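Long-range contacts in tyrosine phosphatase (Orf virus, PDB 5NCR), which removes phosphate from its substrates as a homodimeric tyrosine phosphatase with triple substrate specificity, probably including phosphoserine in proteins: residues A114-S119 and F161-N166; K84-S89 and R168-K173; G19-L24 and E153-R158; L58-M63 and A74-L79. The protein carries 2 engineered substitutions. All blocks are in the same frame, centred on the assembly; numbering follows the deposited sequence.

In the fold
Contact 1 lies nearest the centre of the chain and contains the phosphate-binding loop; contacts 2 and 4 are partly buried and contact 3 lies at the surface. Contact 2 shares helix 165-177 with contact 1 and ties the helix to a loop through one glutamine amide. In contact 3 the end of helix 140-158 meets a loop without a hydrogen bond, although R155 and R158 of that helix also reach contact 1, through E163 and G115. Contact 4 is strand pairing, with regular backbone bonds and buried apolar side chains, and touches contact 1 where R118 NH1 meets L79 O. Both bind the same sulfate. Contacts 3 and 4 are far apart, their centres about 23 Å from each other.

Contact 1 of 4, residues A114-S119 and F161-N166; sequences AGVNRS and FLENAN. With PO4 (phosphate ion), chain D; SO4 (sulfate ion), chain E.
The carboxamide planes of N117 and N164 stand 72° apart where the two side chains cross at about a right angle, N117 CG lying 3.7 Å from N164 CB. On the F161 ring, L162 CB covers one face, 3.9 Å above its centre, while V116 O stands oblique to the ring. The guanidinium of R118 has a phosphate and a sulfate at its edges, both in its plane. A114-S119 belongs to the P-loop of the HCX5R phosphatases, leading into helix 118-134, and F161-N166 is the turn that backs it before helix 165-177. Backbone N-H groups of A114, V116, N117 and R118 each bind a different phosphate oxygen, and S112 OG, at the place of the motif's cysteine, adds a further bond. R118 bends at chi3 (-79°), which turns NE back to phosphate O4 at 2.8 Å; R118 N grips the same oxygen. NH2 serves phosphate O1 and sulfate O3 together, a bridge between the two anions. Across the contact, L162 N donates to V116 O at 3.0 Å, approaching from above the carbonyl plane. V116 CG1, anti to the backbone N, packs 3.7 Å from E163 CG, and N164 ND2 is bound by D81. E163 OE2, also in a salt bridge with R155, accepts from F161 N at 2.7 Å through its anti lone pair.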
# COMPACT_ATOMS: atom_id res chain seq x y z
N ALA B 114 0.71 26.52 -3.97
CA ALA B 114 1.67 25.61 -4.60
C ALA B 114 1.00 24.62 -5.57
O ALA B 114 1.69 23.96 -6.34
CB ALA B 114 2.43 24.85 -3.52
N GLY B 115 -0.33 24.52 -5.52
CA GLY B 115 -1.09 23.55 -6.30
C GLY B 115 -0.83 22.12 -5.82
O GLY B 115 -0.86 21.17 -6.61
N VAL B 116 -0.55 21.96 -4.53
CA VAL B 116 -0.18 20.68 -3.95
C VAL B 116 -1.17 20.14 -2.92
O VAL B 116 -1.73 19.06 -3.14
CB VAL B 116 1.28 20.71 -3.37
CG1 VAL B 116 1.63 19.39 -2.65
CG2 VAL B 116 2.31 21.05 -4.44
N ASN B 117 -1.33 20.84 -1.78
CA ASN B 117 -2.08 20.29 -0.65
C ASN B 117 -3.56 20.63 -0.55
O ASN B 117 -4.36 19.71 -0.49
CB ASN B 117 -1.38 20.65 0.65
CG ASN B 117 -0.02 20.04 0.76
OD1 ASN B 117 0.95 20.74 0.94
ND2 ASN B 117 0.12 18.74 0.64
N ARG B 118 -3.95 21.91 -0.49
CA ARG B 118 -5.37 22.28 -0.35
C ARG B 118 -6.18 21.88 -1.58
O ARG B 118 -7.14 21.12 -1.45
CB ARG B 118 -5.53 23.76 0.03
CG ARG B 118 -4.87 24.07 1.38
CD ARG B 118 -4.61 25.53 1.60
NE ARG B 118 -3.43 26.00 0.89
CZ ARG B 118 -2.99 27.26 0.90
NH1 ARG B 118 -3.62 28.18 1.61
NH2 ARG B 118 -1.93 27.60 0.19
N SER B 119 -5.71 22.29 -2.76
CA SER B 119 -6.33 21.96 -4.03
C SER B 119 -6.14 20.48 -4.36
O SER B 119 -7.05 19.87 -4.93
CB SER B 119 -5.78 22.84 -5.15
OG SER B 119 -4.37 22.70 -5.22
N PHE B 161 2.04 16.23 -4.59
CA PHE B 161 0.59 16.13 -4.55
C PHE B 161 0.14 15.60 -3.22
O PHE B 161 0.53 14.50 -2.85
CB PHE B 161 0.09 15.21 -5.71
CG PHE B 161 -1.39 14.86 -5.64
CD1 PHE B 161 -2.36 15.80 -5.96
CD2 PHE B 161 -1.80 13.58 -5.28
CE1 PHE B 161 -3.72 15.47 -5.89
CE2 PHE B 161 -3.16 13.24 -5.24
CZ PHE B 161 -4.11 14.20 -5.52
N LEU B 162 -0.68 16.37 -2.50
CA LEU B 162 -1.27 15.93 -1.24
C LEU B 162 -0.24 15.35 -0.25
O LEU B 162 -0.37 14.22 0.23
CB LEU B 162 -2.39 14.95 -1.59
CG LEU B 162 -3.41 14.53 -0.53
CD1 LEU B 162 -3.99 15.71 0.23
CD2 LEU B 162 -4.47 13.69 -1.18
N GLU B 163 0.80 16.12 0.00
CA GLU B 163 1.90 15.79 0.89
C GLU B 163 1.44 15.90 2.34
O GLU B 163 1.89 15.15 3.20
CB GLU B 163 3.12 16.70 0.61
CG GLU B 163 3.54 16.74 -0.87
CD GLU B 163 3.95 15.41 -1.46
OE1 GLU B 163 4.60 14.64 -0.73
OE2 GLU B 163 3.60 15.12 -2.62
N ASN B 164 0.51 16.84 2.59
CA ASN B 164 -0.10 17.09 3.88
C ASN B 164 -0.80 15.80 4.35
O ASN B 164 -1.84 15.40 3.79
CB ASN B 164 -1.09 18.26 3.77
CG ASN B 164 -1.68 18.70 5.07
OD1 ASN B 164 -2.09 17.90 5.90
ND2 ASN B 164 -1.74 19.98 5.30
N ALA B 165 -0.18 15.12 5.33
CA ALA B 165 -0.65 13.86 5.92
C ALA B 165 -1.99 14.02 6.63
O ALA B 165 -2.81 13.12 6.55
CB ALA B 165 0.39 13.33 6.89
N ASN B 166 -2.25 15.19 7.25
CA ASN B 166 -3.51 15.52 7.92
C ASN B 166 -4.70 15.45 6.94
O ASN B 166 -5.70 14.78 7.23
CB ASN B 166 -3.42 16.92 8.60
CG ASN B 166 -4.73 17.61 8.94
OD1 ASN B 166 -4.94 18.79 8.60
ND2 ASN B 166 -5.61 16.93 9.64
P PO4 D . -0.78 24.26 -1.36
O1 PO4 D . -0.15 25.69 -1.06
O2 PO4 D . 0.25 23.11 -0.96
O3 PO4 D . -1.14 24.13 -2.91
O4 PO4 D . -2.05 24.07 -0.59
S SO4 E . -1.93 31.28 1.73
O1 SO4 E . -1.47 31.74 3.06
O2 SO4 E . -1.66 32.32 0.73
O3 SO4 E . -1.20 30.04 1.40
O4 SO4 E . -3.38 31.02 1.77

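Contact 2 of 4, residues K84-S89 and R168-K173; sequences KTNIAS and RYQLIK. Engineered in segment 84-89: K84 (natural residue Thr).
A88 and Q170 bring the two backbones nearest, with 6.5 Å between their CA atoms: K84-S89 is an irregular loop ahead of helix 90-103, and R168-K173 is a stretch of helix 165-177 that presents Q170 to it. The Q170 chain runs extended beyond CG (chi2 -179°), carrying its amide to the loop backbone. There NE2 donates to T85 O at 2.8 Å, in the carbonyl plane, while OE1 accepts from I87 N at 2.9 Å in an almost straight bond. A88 N makes a weak third bond to OE1. It also donates to N86 OD1 at 3.3 Å, closing an Asx turn. I87 CG1 takes the crowded position between its backbone N and carbonyl carbon (chi1 59°), which lays it 3.5 Å from Q170 CD. Beyond it, I87 CD1 reaches L171 CG at 4.1 Å, and I87 also touches L79 and F167. T85 OG1 turns to D82 instead. One amide thus serves the loop as both donor and acceptor, fixing its own rotation, and it joins helix to loop by neutral hydrogen bonds beside an apolar patch.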
# COMPACT_ATOMS: atom_id res chain seq x y z
N LYS B 84 -3.65 20.72 11.42
CA LYS B 84 -4.83 20.65 12.29
C LYS B 84 -6.12 21.05 11.57
O LYS B 84 -7.21 20.83 12.09
CB LYS B 84 -4.61 21.45 13.58
CG LYS B 84 -3.69 20.75 14.61
CD LYS B 84 -4.35 19.55 15.30
CE LYS B 84 -4.31 19.65 16.81
NZ LYS B 84 -4.90 18.45 17.47
N THR B 85 -6.00 21.58 10.36
CA THR B 85 -7.13 22.01 9.54
C THR B 85 -8.09 20.83 9.21
O THR B 85 -7.65 19.76 8.82
CB THR B 85 -6.63 22.76 8.32
OG1 THR B 85 -6.20 24.05 8.75
CG2 THR B 85 -7.68 22.97 7.27
N ASN B 86 -9.39 21.10 9.46
CA ASN B 86 -10.53 20.23 9.21
C ASN B 86 -11.11 20.45 7.79
O ASN B 86 -11.52 21.55 7.44
CB ASN B 86 -11.62 20.48 10.28
CG ASN B 86 -12.78 19.52 10.23
OD1 ASN B 86 -12.69 18.42 9.68
ND2 ASN B 86 -13.91 19.90 10.80
N ILE B 87 -11.13 19.39 7.00
CA ILE B 87 -11.64 19.39 5.62
C ILE B 87 -12.83 18.43 5.46
O ILE B 87 -13.41 18.35 4.37
CB ILE B 87 -10.53 19.15 4.56
CG1 ILE B 87 -9.80 17.79 4.77
CG2 ILE B 87 -9.56 20.33 4.51
CD1 ILE B 87 -9.31 17.11 3.51
N ALA B 88 -13.17 17.69 6.54
CA ALA B 88 -14.27 16.72 6.61
C ALA B 88 -15.63 17.33 6.31
O ALA B 88 -16.45 16.63 5.72
CB ALA B 88 -14.30 16.04 7.97
N SER B 89 -15.90 18.60 6.68
CA SER B 89 -17.21 19.17 6.30
C SER B 89 -17.16 19.95 4.96
O SER B 89 -18.18 20.05 4.27
CB SER B 89 -17.83 19.98 7.44
OG SER B 89 -16.99 21.03 7.87
N ARG B 168 -4.57 14.07 3.82
CA ARG B 168 -4.57 12.75 3.20
C ARG B 168 -5.27 11.75 4.12
O ARG B 168 -6.04 10.95 3.62
CB ARG B 168 -3.15 12.30 2.84
CG ARG B 168 -3.08 11.37 1.62
CD ARG B 168 -1.66 11.19 1.09
NE ARG B 168 -0.79 10.59 2.09
CZ ARG B 168 0.14 11.23 2.78
NH1 ARG B 168 0.35 12.52 2.58
NH2 ARG B 168 0.88 10.58 3.67
N TYR B 169 -5.05 11.83 5.44
CA TYR B 169 -5.69 10.94 6.40
C TYR B 169 -7.20 11.21 6.41
O TYR B 169 -7.98 10.26 6.35
CB TYR B 169 -5.09 11.11 7.82
CG TYR B 169 -5.76 10.25 8.87
CD1 TYR B 169 -5.45 8.90 8.99
CD2 TYR B 169 -6.70 10.78 9.74
CE1 TYR B 169 -6.04 8.10 9.97
CE2 TYR B 169 -7.30 10.00 10.73
CZ TYR B 169 -6.98 8.65 10.83
OH TYR B 169 -7.56 7.87 11.81
N GLN B 170 -7.61 12.50 6.45
CA GLN B 170 -9.03 12.87 6.44
C GLN B 170 -9.74 12.33 5.17
O GLN B 170 -10.88 11.89 5.25
CB GLN B 170 -9.23 14.37 6.55
CG GLN B 170 -8.89 14.92 7.93
CD GLN B 170 -9.14 16.41 7.96
OE1 GLN B 170 -10.27 16.87 8.05
NE2 GLN B 170 -8.10 17.19 7.91
N LEU B 171 -9.05 12.36 4.03
CA LEU B 171 -9.56 11.83 2.75
C LEU B 171 -9.66 10.30 2.79
O LEU B 171 -10.65 9.74 2.34
CB LEU B 171 -8.68 12.29 1.58
CG LEU B 171 -8.75 13.79 1.24
CD1 LEU B 171 -7.63 14.18 0.34
CD2 LEU B 171 -10.05 14.15 0.57
N ILE B 172 -8.65 9.64 3.37
CA ILE B 172 -8.67 8.18 3.55
C ILE B 172 -9.89 7.82 4.39
O ILE B 172 -10.66 6.97 3.98
CB ILE B 172 -7.34 7.62 4.11
CG1 ILE B 172 -6.20 7.79 3.07
CG2 ILE B 172 -7.47 6.14 4.58
CD1 ILE B 172 -4.79 7.76 3.63
N LYS B 173 -10.09 8.50 5.53
CA LYS B 173 -11.23 8.25 6.44
C LYS B 173 -12.57 8.37 5.73
O LYS B 173 -13.42 7.49 5.82
CB LYS B 173 -11.23 9.21 7.64
CG LYS B 173 -10.18 8.96 8.71
CD LYS B 173 -10.37 7.70 9.54
CE LYS B 173 -11.31 7.84 10.72
NZ LYS B 173 -11.33 6.58 11.51

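Contact 3 of 4, residues G19-L24 and E153-R158; sequences GPPLAL and EIRDLR
R155 and G19 make the main polar approach of this surface contact, between the loop G19-L24 and the last turns of helix 140-158. The loop follows helix 7-15, whose C15 forms the interchain disulfide. R155 NH2 comes within 3.0 Å of G19 O, but the angle is too poor for a hydrogen bond, and any attraction is probably that of a charge near a carbonyl dipole. The arginine gets there because CG is anti to its backbone N (chi1 -156°) and the chain stays extended as far as NE. NE itself forms a salt bridge with E163, which ties the arginine to the turn before helix 165-177.

Van der Waals contacts follow the same guanidinium. P20 C lies at its edge, near its plane, 3.7 Å from R155 NH2, and P21 N stands 3.6 Å from that nitrogen, oblique to the group. The P21 ring is more distant, with CG 4.2 Å from R155 NH2, and it also touches A160.

Backbone meets backbone at the other end. R158 O lies 3.4 Å from L24 C, while the R158 side chain leaves in another direction: NH1 bonds to T29 OG1 and G27 O, and NH2 to G115 O of the phosphate-binding loop.

With no hydrogen bond between the segments, what passes between them is packing and a probably mild electrostatic attraction. Both arginines spend their directed bonds on other parts of the fold, and R155 meets this loop chiefly with NH2.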
# COMPACT_ATOMS: atom_id res chain seq x y z
N GLY B 19 7.44 10.56 0.69
CA GLY B 19 8.68 11.25 1.00
C GLY B 19 8.70 12.61 0.32
O GLY B 19 7.67 13.08 -0.18
N PRO B 20 9.88 13.26 0.24
CA PRO B 20 9.94 14.60 -0.38
C PRO B 20 9.69 14.63 -1.88
O PRO B 20 10.13 13.73 -2.59
CB PRO B 20 11.36 15.08 -0.08
CG PRO B 20 12.11 13.87 0.21
CD PRO B 20 11.19 12.86 0.79
N PRO B 21 9.00 15.67 -2.40
CA PRO B 21 8.79 15.76 -3.86
C PRO B 21 10.11 15.88 -4.60
O PRO B 21 11.03 16.56 -4.12
CB PRO B 21 7.97 17.04 -4.01
CG PRO B 21 7.45 17.35 -2.65
CD PRO B 21 8.44 16.84 -1.70
N LEU B 22 10.23 15.18 -5.73
CA LEU B 22 11.43 15.21 -6.57
C LEU B 22 11.21 16.10 -7.81
O LEU B 22 12.12 16.29 -8.61
CB LEU B 22 11.93 13.80 -6.90
CG LEU B 22 12.22 12.91 -5.66
CD1 LEU B 22 12.58 11.50 -6.05
CD2 LEU B 22 13.30 13.51 -4.78
N ALA B 23 10.00 16.69 -7.91
CA ALA B 23 9.58 17.67 -8.91
C ALA B 23 8.40 18.45 -8.34
O ALA B 23 7.70 17.94 -7.47
CB ALA B 23 9.18 17.01 -10.22
N LEU B 24 8.23 19.71 -8.76
CA LEU B 24 7.11 20.51 -8.30
C LEU B 24 6.12 20.69 -9.45
O LEU B 24 6.56 20.60 -10.60
CB LEU B 24 7.55 21.86 -7.70
CG LEU B 24 8.25 21.82 -6.32
CD1 LEU B 24 8.41 23.22 -5.75
CD2 LEU B 24 7.48 20.92 -5.30
N GLU B 153 -0.68 7.92 -9.17
CA GLU B 153 -0.90 8.29 -10.57
C GLU B 153 -0.84 9.82 -10.73
O GLU B 153 -0.10 10.31 -11.60
CB GLU B 153 -2.24 7.72 -11.04
CG GLU B 153 -2.54 7.83 -12.53
CD GLU B 153 -3.63 6.86 -12.98
OE1 GLU B 153 -4.54 7.31 -13.73
OE2 GLU B 153 -3.60 5.67 -12.58
N ILE B 154 -1.54 10.57 -9.86
CA ILE B 154 -1.58 12.04 -9.89
C ILE B 154 -0.23 12.59 -9.45
O ILE B 154 0.28 13.52 -10.09
CB ILE B 154 -2.80 12.64 -9.10
CG1 ILE B 154 -4.12 12.13 -9.71
CG2 ILE B 154 -2.73 14.21 -9.11
CD1 ILE B 154 -5.38 12.32 -8.82
N ARG B 155 0.37 12.01 -8.39
CA ARG B 155 1.68 12.45 -7.91
C ARG B 155 2.77 12.25 -8.98
O ARG B 155 3.69 13.05 -9.06
CB ARG B 155 2.10 11.74 -6.62
CG ARG B 155 3.10 12.53 -5.79
CD ARG B 155 3.42 11.79 -4.52
NE ARG B 155 4.31 12.57 -3.65
CZ ARG B 155 5.64 12.54 -3.68
NH1 ARG B 155 6.27 11.75 -4.55
NH2 ARG B 155 6.35 13.27 -2.84
N ASP B 156 2.64 11.22 -9.82
CA ASP B 156 3.59 10.99 -10.91
C ASP B 156 3.53 12.16 -11.91
O ASP B 156 4.58 12.57 -12.41
CB ASP B 156 3.30 9.65 -11.62
CG ASP B 156 4.31 9.26 -12.70
OD1 ASP B 156 5.47 9.73 -12.62
OD2 ASP B 156 3.92 8.50 -13.64
N LEU B 157 2.31 12.68 -12.19
CA LEU B 157 2.13 13.79 -13.15
C LEU B 157 2.55 15.13 -12.59
O LEU B 157 3.00 15.99 -13.35
CB LEU B 157 0.65 13.89 -13.60
CG LEU B 157 0.01 12.69 -14.30
CD1 LEU B 157 -1.47 12.90 -14.44
CD2 LEU B 157 0.63 12.41 -15.64
N ARG B 158 2.39 15.33 -11.29
CA ARG B 158 2.56 16.62 -10.63
C ARG B 158 3.81 16.77 -9.77
O ARG B 158 4.15 17.89 -9.39
CB ARG B 158 1.30 16.92 -9.82
CG ARG B 158 0.16 17.16 -10.80
CD ARG B 158 -1.07 17.75 -10.21
NE ARG B 158 -0.88 19.06 -9.58
CZ ARG B 158 -0.85 20.23 -10.20
NH1 ARG B 158 -0.88 20.30 -11.53
NH2 ARG B 158 -0.73 21.35 -9.50

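Contact 4 of 4, residues L58-M63 and A74-L79. With SO4 (sulfate ion), chain E.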
# COMPACT_ATOMS: atom_id res chain seq x y z
N LEU B 58 -13.71 29.07 -10.83
CA LEU B 58 -12.45 29.01 -10.09
C LEU B 58 -12.78 28.61 -8.66
O LEU B 58 -13.67 29.19 -8.04
CB LEU B 58 -11.72 30.35 -10.08
CG LEU B 58 -11.02 30.80 -11.36
CD1 LEU B 58 -10.77 32.29 -11.32
CD2 LEU B 58 -9.71 30.06 -11.54
N VAL B 59 -12.09 27.60 -8.15
CA VAL B 59 -12.29 27.17 -6.76
C VAL B 59 -10.97 27.54 -6.06
O VAL B 59 -9.94 26.89 -6.24
CB VAL B 59 -12.67 25.67 -6.61
CG1 VAL B 59 -12.82 25.32 -5.13
CG2 VAL B 59 -13.94 25.31 -7.39
N ASN B 60 -11.02 28.62 -5.30
CA ASN B 60 -9.89 29.20 -4.58
C ASN B 60 -9.80 28.68 -3.17
O ASN B 60 -10.62 29.00 -2.31
CB ASN B 60 -9.99 30.74 -4.60
CG ASN B 60 -8.89 31.44 -3.84
OD1 ASN B 60 -7.81 30.90 -3.61
ND2 ASN B 60 -9.14 32.67 -3.47
N MET B 61 -8.76 27.91 -2.91
CA MET B 61 -8.58 27.33 -1.59
C MET B 61 -7.44 27.94 -0.80
O MET B 61 -6.87 27.31 0.08
CB MET B 61 -8.49 25.84 -1.72
CG MET B 61 -9.79 25.30 -2.18
SD MET B 61 -9.61 23.64 -2.64
CE MET B 61 -9.92 22.85 -1.05
N THR B 62 -7.20 29.21 -1.04
CA THR B 62 -6.15 29.98 -0.37
C THR B 62 -6.86 30.93 0.57
O THR B 62 -8.07 31.06 0.48
CB THR B 62 -5.30 30.64 -1.49
OG1 THR B 62 -4.53 29.61 -2.14
CG2 THR B 62 -4.39 31.78 -1.04
N MET B 63 -6.11 31.61 1.43
CA MET B 63 -6.65 32.57 2.39
C MET B 63 -7.08 33.88 1.75
O MET B 63 -8.04 34.48 2.23
CB MET B 63 -5.63 32.83 3.52
CG MET B 63 -5.40 31.61 4.43
SD MET B 63 -6.88 31.08 5.29
CE MET B 63 -7.16 32.51 6.35
N ALA B 74 -15.88 32.72 -8.92
CA ALA B 74 -14.87 32.19 -8.00
C ALA B 74 -15.51 31.79 -6.67
O ALA B 74 -16.20 32.60 -6.03
CB ALA B 74 -13.77 33.21 -7.77
N TYR B 75 -15.33 30.53 -6.30
CA TYR B 75 -15.79 29.98 -5.02
C TYR B 75 -14.56 30.00 -4.12
O TYR B 75 -13.49 29.51 -4.50
CB TYR B 75 -16.33 28.55 -5.20
CG TYR B 75 -17.50 28.46 -6.16
CD1 TYR B 75 -18.78 28.79 -5.76
CD2 TYR B 75 -17.32 28.05 -7.48
CE1 TYR B 75 -19.86 28.76 -6.65
CE2 TYR B 75 -18.40 27.99 -8.37
CZ TYR B 75 -19.67 28.32 -7.95
OH TYR B 75 -20.75 28.24 -8.82
N HIS B 76 -14.67 30.65 -2.96
CA HIS B 76 -13.57 30.82 -2.02
C HIS B 76 -13.73 29.89 -0.83
O HIS B 76 -14.71 29.96 -0.10
CB HIS B 76 -13.45 32.30 -1.60
CG HIS B 76 -12.24 32.60 -0.75
ND1 HIS B 76 -12.33 33.45 0.34
CD2 HIS B 76 -10.97 32.14 -0.84
CE1 HIS B 76 -11.10 33.50 0.86
NE2 HIS B 76 -10.26 32.72 0.18
N ILE B 77 -12.78 28.99 -0.67
CA ILE B 77 -12.74 28.03 0.42
C ILE B 77 -11.40 28.31 1.10
O ILE B 77 -10.36 27.80 0.67
CB ILE B 77 -12.97 26.55 -0.03
CG1 ILE B 77 -14.31 26.42 -0.83
CG2 ILE B 77 -13.00 25.64 1.22
CD1 ILE B 77 -14.44 25.37 -1.78
N PRO B 78 -11.36 29.29 2.01
CA PRO B 78 -10.07 29.62 2.65
C PRO B 78 -9.69 28.51 3.60
O PRO B 78 -10.50 28.03 4.39
CB PRO B 78 -10.30 30.98 3.33
CG PRO B 78 -11.79 31.21 3.28
CD PRO B 78 -12.48 30.04 2.63
N LEU B 79 -8.52 27.99 3.39
CA LEU B 79 -7.94 26.92 4.16
C LEU B 79 -6.49 27.25 4.31
O LEU B 79 -5.88 27.91 3.44
CB LEU B 79 -8.03 25.57 3.42
CG LEU B 79 -9.36 24.85 3.36
CD1 LEU B 79 -9.33 23.77 2.34
CD2 LEU B 79 -9.73 24.24 4.66
S SO4 E . -1.93 31.28 1.73
O1 SO4 E . -1.47 31.74 3.06
O2 SO4 E . -1.66 32.32 0.73
O3 SO4 E . -1.20 30.04 1.40
O4 SO4 E . -3.38 31.02 1.77
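Two neighbouring parallel strands of the mixed central sheet meet here, L58-N60 and A74-H76, the latter on the outermost strand 73-76; their axes pass 4.6 Å apart at 19°. The ladder runs from Y75 N to L58 O (2.8 Å), from N60 N to Y75 O, and from I77 N to N60 O. CA-H...O contacts lie among them, such as A74 CA to L58 O. On the face of V59 and Y75, V59 CG1 packs 3.7 Å from I77 CD1. Past the strand ends M61 and L79 lie side by side, M61 CE 3.6 Å from L79 CD1, where both pack against helix 90-103. On the other face, shared with L58 and A74, N60 and H76 lie side by side, pointing the same way, amide and ring 30° apart. H76 CG is anti to its backbone N (chi1 -173°), and from there NE2 donates to T62 O at 2.8 Å. P78 CG sits over one face of that imidazole, offset toward the rim. N60 OD1 accepts from T62 N in an Asx turn, and N60 ND2 is bound to S64 O. M63 N donates to sulfate O4 at 2.8 Å, and R118 grips the same anion from the phosphate-binding loop. Strand bonds thus pass into side-chain bonds at the strand ends, shaping a turn whose backbone N-H can face an anion beside the phosphate site.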